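Nitrite reductase (Hyphomicrobium denitrificans, PDB 2DV6) probably catalyses the copper-dependent reduction of nitrite to nitric oxide with electrons from cytochrome c, a step of denitrification. Local coordinates at residues A[181-186]-A[311-316]; A[268-273]-A[356-361]; A[294-299]-A[324-329]. All coordinates share one frame; numbering follows the deposited sequence.

Contacts 1 and 2 bring segments of the middle cupredoxin domain against the last domain and the chain leading into it, while contact 3 pairs two strands within the last domain. Contacts 2 and 3 are the nearest pair, their centres about 8 Å apart, and both reach one sheet: Glu298 N lies 2.8 Å from Gly357 O. Contact 1 has its centre about 13 Å from each of the others; Trp186 N approaches Asn271 O of contact 2 at 2.8 Å. Contact 2 holds two ligands, His268 and Met273, of a type 1 copper, the kind that transfers electrons. The side chain of Met313 lies about 9 Å from that of His268, and Met295 about 7 Å from His259 of another copper site.

Contact 1: A[181-186]-A[311-316]; sequences TTYTYW and QEMDYE
Thr182 and Gln311 supply the one direct hydrogen bond between these segments. Gln311 N donates to Thr182 O over 2.8 Å with a nearly straight N-H...O angle of 164°. It follows on from a backbone bond of Thr182 with Gly309, where strand 309-310 lies parallel to strand 181-188 as the outermost strand, within this chain, of a mixed sheet of the middle cupredoxin domain.

Two residues further along the strand, a water takes over from direct pairing. It accepts from Thr184 N at 2.9 Å and donates to Gln311 O at 2.8 Å. The same water sits 3.5 Å above the plane of the Tyr183 ring, offset toward its rim.

Packing rests on Tyr183 and the aliphatic part of Gln311. With CG anti to the backbone N (chi1 -178°), the tyrosine ring reaches along the loop: CD1 comes to 4.0 Å from Gln311 CB, and the OH ends 3.6 Å from Met313 CB. A long aromatic suits this place because it spans three residues of the loop, while its CD2 lies over the centre of the Tyr185 ring. Beta-branched Thr181 fits an extended strand and sets OG1 3.7 Å from Gln311 CG.

Residues 311-314 carry the chain on toward helix 315-319, whose N-cap is Asp314, and toward the second subunit, where Glu312 accepts from the backbone N atoms of Asn92 and Gly93.

Chemically, the loop is tied to the edge of the sheet by main-chain groups and a water. Thr181 OG1 is buried with no hydrogen-bond partner in the model.

Contact 2: A[268-273]-A[356-361]; sequences HITNGM and GGPNFT. With CU (copper (II) ion), chain G.
Ile269 and Thr270 pack from the last turn of helix 265-270 against the turn at Pro358. Branched Ile269 offers CG2, anti to the backbone N, which lies 3.3 Å from Gly356 O and 4.0 Å from Pro358 CB. Thr270 CB rests 3.8 Å from Pro358 CD, so neighbouring helix residues meet different atoms of one proline ring. The contact is van der Waals packing, methyl and ring carbons against each other and against a backbone carbonyl, with no hydrogen bond between the segments.

The shape of each partner is fixed by its backbone. A cis peptide precedes Pro358 and turns the chain sharply at the end of strand 348-357. Gly357, with phi of 91°, takes a conformation in which a CB would press against the preceding carbonyl O, hence glycine. Across the contact, Gly272 forms a Schellman motif: its N bonds to Ile269 O at 3.0 Å and Met273 N to His268 O at 3.1 Å, and its positive phi again calls for glycine.

The helix and the turn after it carry two copper ligands. His268 ND1 binds at 2.1 Å and Met273 SD, the softer thioether ligand, at 2.5 Å; His219 and Cys260 complete a type 1 site. The side chain of Ile269 also lies about 6 Å from a second copper, bound in this chain by His224 and His259.

Further out, Ile269 packs on Leu418 of the second subunit, and Thr270 OG1, anti to the backbone N, hydrogen-bonds to Glu298 O. The contact thus places helix 265-270 against the end of strand 348-357, with strand 290-299 alongside and with Asn271 and Met273 packing on Trp186 of strand 181-188.

Contact 3: A[294-299]-A[324-329]; sequences VMQGEI and EYFLFN
Ile299 and Leu327 form the apolar centre, Ile299 CD1 lying 3.7 Å from Leu327 CD2 on the face that also holds Tyr325; Gly297 has no side chain there. This side turns to Tyr183 and Tyr185 of strand 181-188. On the opposite face, Val294 CG1 meets Phe328 CD1 at 3.7 Å. There Glu298 and Phe326 run side by side, pointing the same way, and the methylene CG of Glu298 touches ring atom CE1; its carboxylate bonds to Tyr300 OH and to the backbone N atoms of Asn359 and Phe360. Branched and aromatic residues suit these extended, buried strands.

The strands are antiparallel: 325-328 is the outermost, within this chain, of a six-stranded sheet, with 290-299 next and 348-357 beyond. Leu327 N gives a bond of 2.8 Å to Gly297 O. At one end, a classic beta bulge has Glu324 N and Tyr325 N both donating to Ile299 O.

At the other end, Asn329 leaves the strand in a left-handed backbone conformation (phi 49°, psi 47°), which asparagine tolerates well. Its OD1 accepts from Met295 N over 2.9 Å, nearly along the C=O axis, and ND2 donates to Arg147 O, so both ends of the amide are held. Asn329 N donates to Met295 O at 3.0 Å. An alanine here would probably leave Met295 N and Arg147 O without their side-chain partners.

The side-chain amide therefore continues the main-chain pairing where the strand itself stops, sparing a buried N-H from going unmatched.

Contact 1: A[181-186]-A[311-316]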
loop_
_atom_site.group_PDB
_atom_site.type_symbol
_atom_site.label_atom_id
_atom_site.label_comp_id
_atom_site.label_asym_id
_atom_site.label_seq_id
_atom_site.Cartn_x
_atom_site.Cartn_y
_atom_site.Cartn_z
ATOM N N THR A 181 -1.939 -29.716 13.054
ATOM C CA THR A 181 -2.955 -28.833 12.457
ATOM C C THR A 181 -4.365 -29.389 12.516
ATOM O O THR A 181 -4.603 -30.591 12.299
ATOM C CB THR A 181 -2.471 -28.134 11.120
ATOM O OG1 THR A 181 -3.506 -28.085 10.132
ATOM C CG2 THR A 181 -1.276 -28.778 10.562
ATOM N N THR A 182 -5.285 -28.523 12.924
ATOM C CA THR A 182 -6.611 -28.952 13.297
ATOM C C THR A 182 -7.621 -28.046 12.628
ATOM O O THR A 182 -7.278 -26.957 12.157
ATOM C CB THR A 182 -6.851 -28.950 14.865
ATOM O OG1 THR A 182 -6.650 -27.644 15.385
ATOM C CG2 THR A 182 -5.888 -29.926 15.591
ATOM N N TYR A 183 -8.869 -28.500 12.595
ATOM C CA TYR A 183 -9.903 -27.844 11.827
ATOM C C TYR A 183 -11.208 -28.333 12.466
ATOM O O TYR A 183 -11.238 -29.450 12.956
ATOM C CB TYR A 183 -9.778 -28.244 10.338
ATOM C CG TYR A 183 -10.797 -27.584 9.401
ATOM C CD1 TYR A 183 -10.614 -26.279 8.950
ATOM C CD2 TYR A 183 -11.924 -28.284 8.933
ATOM C CE1 TYR A 183 -11.550 -25.663 8.119
ATOM C CE2 TYR A 183 -12.857 -27.673 8.067
ATOM C CZ TYR A 183 -12.655 -26.354 7.685
ATOM O OH TYR A 183 -13.546 -25.716 6.849
ATOM N N THR A 184 -12.265 -27.502 12.461
ATOM C CA THR A 184 -13.588 -27.964 12.837
ATOM C C THR A 184 -14.298 -28.717 11.717
ATOM O O THR A 184 -14.814 -28.103 10.757
ATOM C CB THR A 184 -14.493 -26.806 13.343
ATOM O OG1 THR A 184 -13.838 -26.155 14.437
ATOM C CG2 THR A 184 -15.830 -27.357 13.843
ATOM N N TYR A 185 -14.360 -30.049 11.860
ATOM C CA TYR A 185 -15.055 -30.840 10.890
ATOM C C TYR A 185 -16.541 -30.993 11.251
ATOM O O TYR A 185 -16.928 -30.954 12.418
ATOM C CB TYR A 185 -14.415 -32.227 10.732
ATOM C CG TYR A 185 -13.051 -32.273 10.061
ATOM C CD1 TYR A 185 -11.901 -31.927 10.750
ATOM C CD2 TYR A 185 -12.928 -32.732 8.747
ATOM C CE1 TYR A 185 -10.641 -32.017 10.148
ATOM C CE2 TYR A 185 -11.683 -32.821 8.124
ATOM C CZ TYR A 185 -10.549 -32.452 8.830
ATOM O OH TYR A 185 -9.319 -32.586 8.224
ATOM N N TRP A 186 -17.369 -31.194 10.228
ATOM C CA TRP A 186 -18.758 -31.554 10.450
ATOM C C TRP A 186 -18.925 -32.868 9.736
ATOM O O TRP A 186 -18.563 -32.997 8.559
ATOM C CB TRP A 186 -19.726 -30.504 9.858
ATOM C CG TRP A 186 -19.577 -29.097 10.430
ATOM C CD1 TRP A 186 -18.873 -28.713 11.541
ATOM C CD2 TRP A 186 -20.209 -27.915 9.932
ATOM N NE1 TRP A 186 -19.002 -27.357 11.733
ATOM C CE2 TRP A 186 -19.835 -26.848 10.772
ATOM C CE3 TRP A 186 -21.033 -27.648 8.837
ATOM C CZ2 TRP A 186 -20.263 -25.512 10.543
ATOM C CZ3 TRP A 186 -21.464 -26.329 8.625
ATOM C CH2 TRP A 186 -21.068 -25.289 9.456
ATOM N N GLN A 311 -6.948 -24.224 12.136
ATOM C CA GLN A 311 -7.313 -23.658 10.847
ATOM C C GLN A 311 -8.764 -23.260 10.860
ATOM O O GLN A 311 -9.582 -23.891 11.550
ATOM C CB GLN A 311 -7.062 -24.659 9.731
ATOM C CG GLN A 311 -5.668 -25.174 9.679
ATOM C CD GLN A 311 -4.643 -24.095 9.427
ATOM O OE1 GLN A 311 -3.622 -24.017 10.133
ATOM N NE2 GLN A 311 -4.891 -23.257 8.439
ATOM N N GLU A 312 -9.087 -22.225 10.086
ATOM C CA GLU A 312 -10.453 -21.733 9.993
ATOM C C GLU A 312 -10.869 -21.653 8.538
ATOM O O GLU A 312 -10.023 -21.515 7.651
ATOM C CB GLU A 312 -10.554 -20.352 10.644
ATOM C CG GLU A 312 -10.049 -20.321 12.038
ATOM C CD GLU A 312 -10.391 -19.042 12.765
ATOM O OE1 GLU A 312 -11.516 -18.947 13.317
ATOM O OE2 GLU A 312 -9.522 -18.134 12.781
ATOM N N MET A 313 -12.169 -21.737 8.290
ATOM C CA MET A 313 -12.703 -21.717 6.939
ATOM C C MET A 313 -12.599 -20.296 6.417
ATOM O O MET A 313 -12.849 -19.338 7.147
ATOM C CB MET A 313 -14.189 -22.125 6.921
ATOM C CG MET A 313 -14.683 -22.344 5.514
ATOM S SD MET A 313 -16.411 -22.793 5.396
ATOM C CE MET A 313 -17.207 -21.203 5.666
ATOM N N ASP A 314 -12.260 -20.165 5.146
ATOM C CA ASP A 314 -12.226 -18.866 4.498
ATOM C C ASP A 314 -13.354 -18.929 3.447
ATOM O O ASP A 314 -13.277 -19.659 2.452
ATOM C CB ASP A 314 -10.848 -18.652 3.871
ATOM C CG ASP A 314 -10.704 -17.318 3.164
ATOM O OD1 ASP A 314 -11.680 -16.848 2.518
ATOM O OD2 ASP A 314 -9.582 -16.755 3.225
ATOM N N TYR A 315 -14.408 -18.166 3.704
ATOM C CA TYR A 315 -15.561 -18.108 2.804
ATOM C C TYR A 315 -15.245 -17.599 1.389
ATOM O O TYR A 315 -15.749 -18.151 0.422
ATOM C CB TYR A 315 -16.686 -17.290 3.453
ATOM C CG TYR A 315 -17.783 -16.924 2.510
ATOM C CD1 TYR A 315 -18.828 -17.798 2.237
ATOM C CD2 TYR A 315 -17.769 -15.676 1.878
ATOM C CE1 TYR A 315 -19.855 -17.417 1.326
ATOM C CE2 TYR A 315 -18.744 -15.308 0.993
ATOM C CZ TYR A 315 -19.786 -16.166 0.733
ATOM O OH TYR A 315 -20.730 -15.718 -0.165
ATOM N N GLU A 316 -14.417 -16.560 1.271
ATOM C CA GLU A 316 -14.020 -16.005 -0.046
ATOM C C GLU A 316 -13.328 -17.110 -0.878
ATOM O O GLU A 316 -13.588 -17.273 -2.082
ATOM C CB GLU A 316 -13.090 -14.795 0.145
ATOM C CG GLU A 316 -12.657 -14.122 -1.179
ATOM C CD GLU A 316 -11.490 -14.823 -1.904
ATOM O OE1 GLU A 316 -11.505 -14.793 -3.156
ATOM O OE2 GLU A 316 -10.569 -15.403 -1.249
HETATM O O HOH W 1 -12.262 -24.704 11.632
#

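Contact 2: A[268-273]-A[356-361]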
loop_
_atom_site.group_PDB
_atom_site.type_symbol
_atom_site.label_atom_id
_atom_site.label_comp_id
_atom_site.label_asym_id
_atom_site.label_seq_id
_atom_site.Cartn_x
_atom_site.Cartn_y
_atom_site.Cartn_z
ATOM N N HIS A 268 -21.341 -27.111 4.407
ATOM C CA HIS A 268 -21.495 -28.389 5.103
ATOM C C HIS A 268 -20.656 -29.490 4.432
ATOM O O HIS A 268 -20.086 -30.341 5.120
ATOM C CB HIS A 268 -22.996 -28.803 5.220
ATOM C CG HIS A 268 -23.779 -27.936 6.177
ATOM N ND1 HIS A 268 -24.206 -28.382 7.408
ATOM C CD2 HIS A 268 -24.130 -26.631 6.113
ATOM C CE1 HIS A 268 -24.806 -27.404 8.058
ATOM N NE2 HIS A 268 -24.762 -26.323 7.302
ATOM N N ILE A 269 -20.597 -29.474 3.100
ATOM C CA ILE A 269 -19.808 -30.449 2.339
ATOM C C ILE A 269 -18.310 -30.252 2.548
ATOM O O ILE A 269 -17.595 -31.207 2.925
ATOM C CB ILE A 269 -20.144 -30.425 0.842
ATOM C CG1 ILE A 269 -21.518 -31.022 0.621
ATOM C CG2 ILE A 269 -19.090 -31.211 0.002
ATOM C CD1 ILE A 269 -22.047 -30.772 -0.794
ATOM N N THR A 270 -17.817 -29.027 2.386
ATOM C CA THR A 270 -16.365 -28.848 2.594
ATOM C C THR A 270 -15.943 -29.291 4.024
ATOM O O THR A 270 -14.870 -29.856 4.195
ATOM C CB THR A 270 -15.836 -27.393 2.289
ATOM O OG1 THR A 270 -14.409 -27.367 2.479
ATOM C CG2 THR A 270 -16.432 -26.359 3.231
ATOM N N ASN A 271 -16.785 -29.040 5.029
ATOM C CA ASN A 271 -16.440 -29.396 6.408
ATOM C C ASN A 271 -16.430 -30.913 6.693
ATOM O O ASN A 271 -16.036 -31.333 7.776
ATOM C CB ASN A 271 -17.364 -28.708 7.416
ATOM C CG ASN A 271 -17.152 -27.211 7.499
ATOM O OD1 ASN A 271 -18.067 -26.465 7.895
ATOM N ND2 ASN A 271 -15.963 -26.753 7.154
ATOM N N GLY A 272 -16.921 -31.707 5.755
ATOM C CA GLY A 272 -16.826 -33.172 5.825
ATOM C C GLY A 272 -18.084 -34.002 5.594
ATOM O O GLY A 272 -18.039 -35.258 5.655
ATOM N N MET A 273 -19.225 -33.355 5.343
ATOM C CA MET A 273 -20.512 -34.109 5.324
ATOM C C MET A 273 -20.853 -34.716 3.973
ATOM O O MET A 273 -21.734 -34.232 3.241
ATOM C CB MET A 273 -21.674 -33.279 5.883
ATOM C CG MET A 273 -21.349 -32.640 7.195
ATOM S SD MET A 273 -22.690 -31.959 8.160
ATOM C CE MET A 273 -23.474 -33.528 8.653
ATOM N N GLY A 356 -16.911 -35.833 -2.904
ATOM C CA GLY A 356 -17.728 -34.904 -2.108
ATOM C C GLY A 356 -17.542 -33.486 -2.648
ATOM O O GLY A 356 -18.505 -32.772 -2.857
ATOM N N GLY A 357 -16.286 -33.094 -2.899
ATOM C CA GLY A 357 -15.978 -31.775 -3.447
ATOM C C GLY A 357 -15.740 -30.794 -2.320
ATOM O O GLY A 357 -14.906 -31.064 -1.469
ATOM N N PRO A 358 -16.500 -29.669 -2.267
ATOM C CA PRO A 358 -17.711 -29.357 -3.085
ATOM C C PRO A 358 -17.546 -29.058 -4.586
ATOM O O PRO A 358 -18.522 -29.165 -5.311
ATOM C CB PRO A 358 -18.323 -28.139 -2.368
ATOM C CG PRO A 358 -17.160 -27.494 -1.650
ATOM C CD PRO A 358 -16.230 -28.628 -1.263
ATOM N N ASN A 359 -16.328 -28.752 -5.056
ATOM C CA ASN A 359 -16.154 -28.084 -6.355
ATOM C C ASN A 359 -15.368 -28.752 -7.483
ATOM O O ASN A 359 -15.678 -28.509 -8.661
ATOM C CB ASN A 359 -15.607 -26.660 -6.120
ATOM C CG ASN A 359 -16.585 -25.812 -5.337
ATOM O OD1 ASN A 359 -17.793 -25.860 -5.625
ATOM N ND2 ASN A 359 -16.095 -25.057 -4.330
ATOM N N PHE A 360 -14.374 -29.570 -7.144
ATOM C CA PHE A 360 -13.405 -30.001 -8.151
ATOM C C PHE A 360 -13.624 -31.401 -8.691
ATOM O O PHE A 360 -13.826 -32.371 -7.943
ATOM C CB PHE A 360 -11.957 -29.830 -7.655
ATOM C CG PHE A 360 -11.549 -28.401 -7.562
ATOM C CD1 PHE A 360 -10.853 -27.797 -8.591
ATOM C CD2 PHE A 360 -11.966 -27.619 -6.477
ATOM C CE1 PHE A 360 -10.498 -26.442 -8.502
ATOM C CE2 PHE A 360 -11.641 -26.288 -6.391
ATOM C CZ PHE A 360 -10.907 -25.690 -7.403
ATOM N N THR A 361 -13.585 -31.488 -10.009
ATOM C CA THR A 361 -13.546 -32.696 -10.710
ATOM C C THR A 361 -12.234 -33.489 -10.513
ATOM O O THR A 361 -11.163 -32.879 -10.710
ATOM C CB THR A 361 -13.887 -32.385 -12.148
ATOM O OG1 THR A 361 -15.205 -31.659 -12.308
ATOM C CG2 THR A 361 -13.807 -33.537 -13.087
HETATM CU CU CU G . -24.671 -30.396 7.784
#

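Contact 3: A[294-299]-A[324-329]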
loop_
_atom_site.group_PDB
_atom_site.type_symbol
_atom_site.label_atom_id
_atom_site.label_comp_id
_atom_site.label_asym_id
_atom_site.label_seq_id
_atom_site.Cartn_x
_atom_site.Cartn_y
_atom_site.Cartn_z
ATOM N N VAL A 294 -13.118 -44.835 -0.869
ATOM C CA VAL A 294 -12.308 -43.616 -0.960
ATOM C C VAL A 294 -13.146 -42.418 -1.470
ATOM O O VAL A 294 -13.880 -42.552 -2.437
ATOM C CB VAL A 294 -11.084 -43.822 -1.889
ATOM C CG1 VAL A 294 -10.214 -42.532 -1.906
ATOM C CG2 VAL A 294 -10.229 -45.055 -1.404
ATOM N N MET A 295 -13.045 -41.259 -0.806
ATOM C CA MET A 295 -13.700 -40.046 -1.300
ATOM C C MET A 295 -12.746 -38.892 -1.236
ATOM O O MET A 295 -11.902 -38.853 -0.380
ATOM C CB MET A 295 -14.985 -39.713 -0.523
ATOM C CG MET A 295 -16.108 -40.714 -0.807
ATOM S SD MET A 295 -17.756 -40.173 -0.244
ATOM C CE MET A 295 -18.288 -39.086 -1.609
ATOM N N GLN A 296 -12.886 -37.979 -2.180
ATOM C CA GLN A 296 -12.048 -36.791 -2.281
ATOM C C GLN A 296 -12.852 -35.548 -1.903
ATOM O O GLN A 296 -14.041 -35.441 -2.237
ATOM C CB GLN A 296 -11.565 -36.654 -3.716
ATOM C CG GLN A 296 -10.836 -35.389 -4.018
ATOM C CD GLN A 296 -10.190 -35.477 -5.345
ATOM O OE1 GLN A 296 -9.834 -36.581 -5.784
ATOM N NE2 GLN A 296 -10.043 -34.323 -6.030
ATOM N N GLY A 297 -12.231 -34.651 -1.149
ATOM C CA GLY A 297 -12.847 -33.361 -0.865
ATOM C C GLY A 297 -11.800 -32.272 -0.720
ATOM O O GLY A 297 -10.599 -32.561 -0.676
ATOM N N GLU A 298 -12.277 -31.032 -0.587
ATOM C CA GLU A 298 -11.440 -29.842 -0.454
ATOM C C GLU A 298 -11.726 -29.140 0.839
ATOM O O GLU A 298 -12.861 -29.144 1.316
ATOM C CB GLU A 298 -11.698 -28.820 -1.583
ATOM C CG GLU A 298 -11.690 -29.392 -3.015
ATOM C CD GLU A 298 -13.046 -29.350 -3.679
ATOM O OE1 GLU A 298 -13.828 -28.412 -3.381
ATOM O OE2 GLU A 298 -13.326 -30.234 -4.526
ATOM N N ILE A 299 -10.710 -28.470 1.360
ATOM C CA ILE A 299 -10.879 -27.618 2.508
ATOM C C ILE A 299 -10.261 -26.244 2.197
ATOM O O ILE A 299 -9.228 -26.145 1.525
ATOM C CB ILE A 299 -10.367 -28.316 3.842
ATOM C CG1 ILE A 299 -11.395 -29.397 4.297
ATOM C CG2 ILE A 299 -10.154 -27.298 4.926
ATOM C CD1 ILE A 299 -11.052 -30.101 5.642
ATOM N N GLU A 324 -7.244 -24.902 -0.318
ATOM C CA GLU A 324 -5.910 -25.019 0.246
ATOM C C GLU A 324 -5.517 -26.476 0.436
ATOM O O GLU A 324 -4.346 -26.815 0.314
ATOM C CB GLU A 324 -5.826 -24.283 1.590
ATOM C CG GLU A 324 -5.938 -22.768 1.430
ATOM C CD GLU A 324 -4.724 -22.153 0.696
ATOM O OE1 GLU A 324 -3.660 -22.795 0.606
ATOM O OE2 GLU A 324 -4.840 -21.032 0.195
ATOM N N TYR A 325 -6.484 -27.313 0.805
ATOM C CA TYR A 325 -6.251 -28.727 1.051
ATOM C C TYR A 325 -7.125 -29.541 0.119
ATOM O O TYR A 325 -8.300 -29.213 -0.070
ATOM C CB TYR A 325 -6.575 -29.098 2.498
ATOM C CG TYR A 325 -5.618 -28.496 3.527
ATOM C CD1 TYR A 325 -5.773 -27.185 3.978
ATOM C CD2 TYR A 325 -4.567 -29.257 4.059
ATOM C CE1 TYR A 325 -4.879 -26.638 4.922
ATOM C CE2 TYR A 325 -3.679 -28.722 4.976
ATOM C CZ TYR A 325 -3.831 -27.440 5.409
ATOM O OH TYR A 325 -2.937 -26.952 6.337
ATOM N N PHE A 326 -6.548 -30.581 -0.476
ATOM C CA PHE A 326 -7.303 -31.563 -1.241
ATOM C C PHE A 326 -7.018 -32.890 -0.529
ATOM O O PHE A 326 -5.818 -33.208 -0.264
ATOM C CB PHE A 326 -6.777 -31.699 -2.663
ATOM C CG PHE A 326 -7.234 -30.645 -3.602
ATOM C CD1 PHE A 326 -8.389 -30.835 -4.352
ATOM C CD2 PHE A 326 -6.494 -29.493 -3.774
ATOM C CE1 PHE A 326 -8.816 -29.859 -5.271
ATOM C CE2 PHE A 326 -6.910 -28.532 -4.690
ATOM C CZ PHE A 326 -8.082 -28.730 -5.427
ATOM N N LEU A 327 -8.077 -33.644 -0.232
ATOM C CA LEU A 327 -7.965 -34.726 0.730
ATOM C C LEU A 327 -8.646 -36.028 0.314
ATOM O O LEU A 327 -9.770 -35.994 -0.226
ATOM C CB LEU A 327 -8.624 -34.259 2.012
ATOM C CG LEU A 327 -7.954 -33.461 3.148
ATOM C CD1 LEU A 327 -6.458 -33.099 3.030
ATOM C CD2 LEU A 327 -8.859 -32.331 3.584
ATOM N N PHE A 328 -7.977 -37.171 0.571
ATOM C CA PHE A 328 -8.621 -38.477 0.480
ATOM C C PHE A 328 -9.053 -38.800 1.915
ATOM O O PHE A 328 -8.252 -38.727 2.821
ATOM C CB PHE A 328 -7.676 -39.588 -0.038
ATOM C CG PHE A 328 -7.405 -39.540 -1.530
ATOM C CD1 PHE A 328 -8.437 -39.279 -2.437
ATOM C CD2 PHE A 328 -6.103 -39.798 -2.033
ATOM C CE1 PHE A 328 -8.184 -39.234 -3.837
ATOM C CE2 PHE A 328 -5.864 -39.766 -3.399
ATOM C CZ PHE A 328 -6.903 -39.455 -4.305
ATOM N N ASN A 329 -10.320 -39.157 2.117
ATOM C CA ASN A 329 -10.762 -39.662 3.436
ATOM C C ASN A 329 -10.340 -38.792 4.617
ATOM O O ASN A 329 -9.788 -39.301 5.615
ATOM C CB ASN A 329 -10.353 -41.140 3.616
ATOM C CG ASN A 329 -11.085 -42.051 2.655
ATOM O OD1 ASN A 329 -11.585 -41.575 1.645
ATOM N ND2 ASN A 329 -11.179 -43.363 2.960
#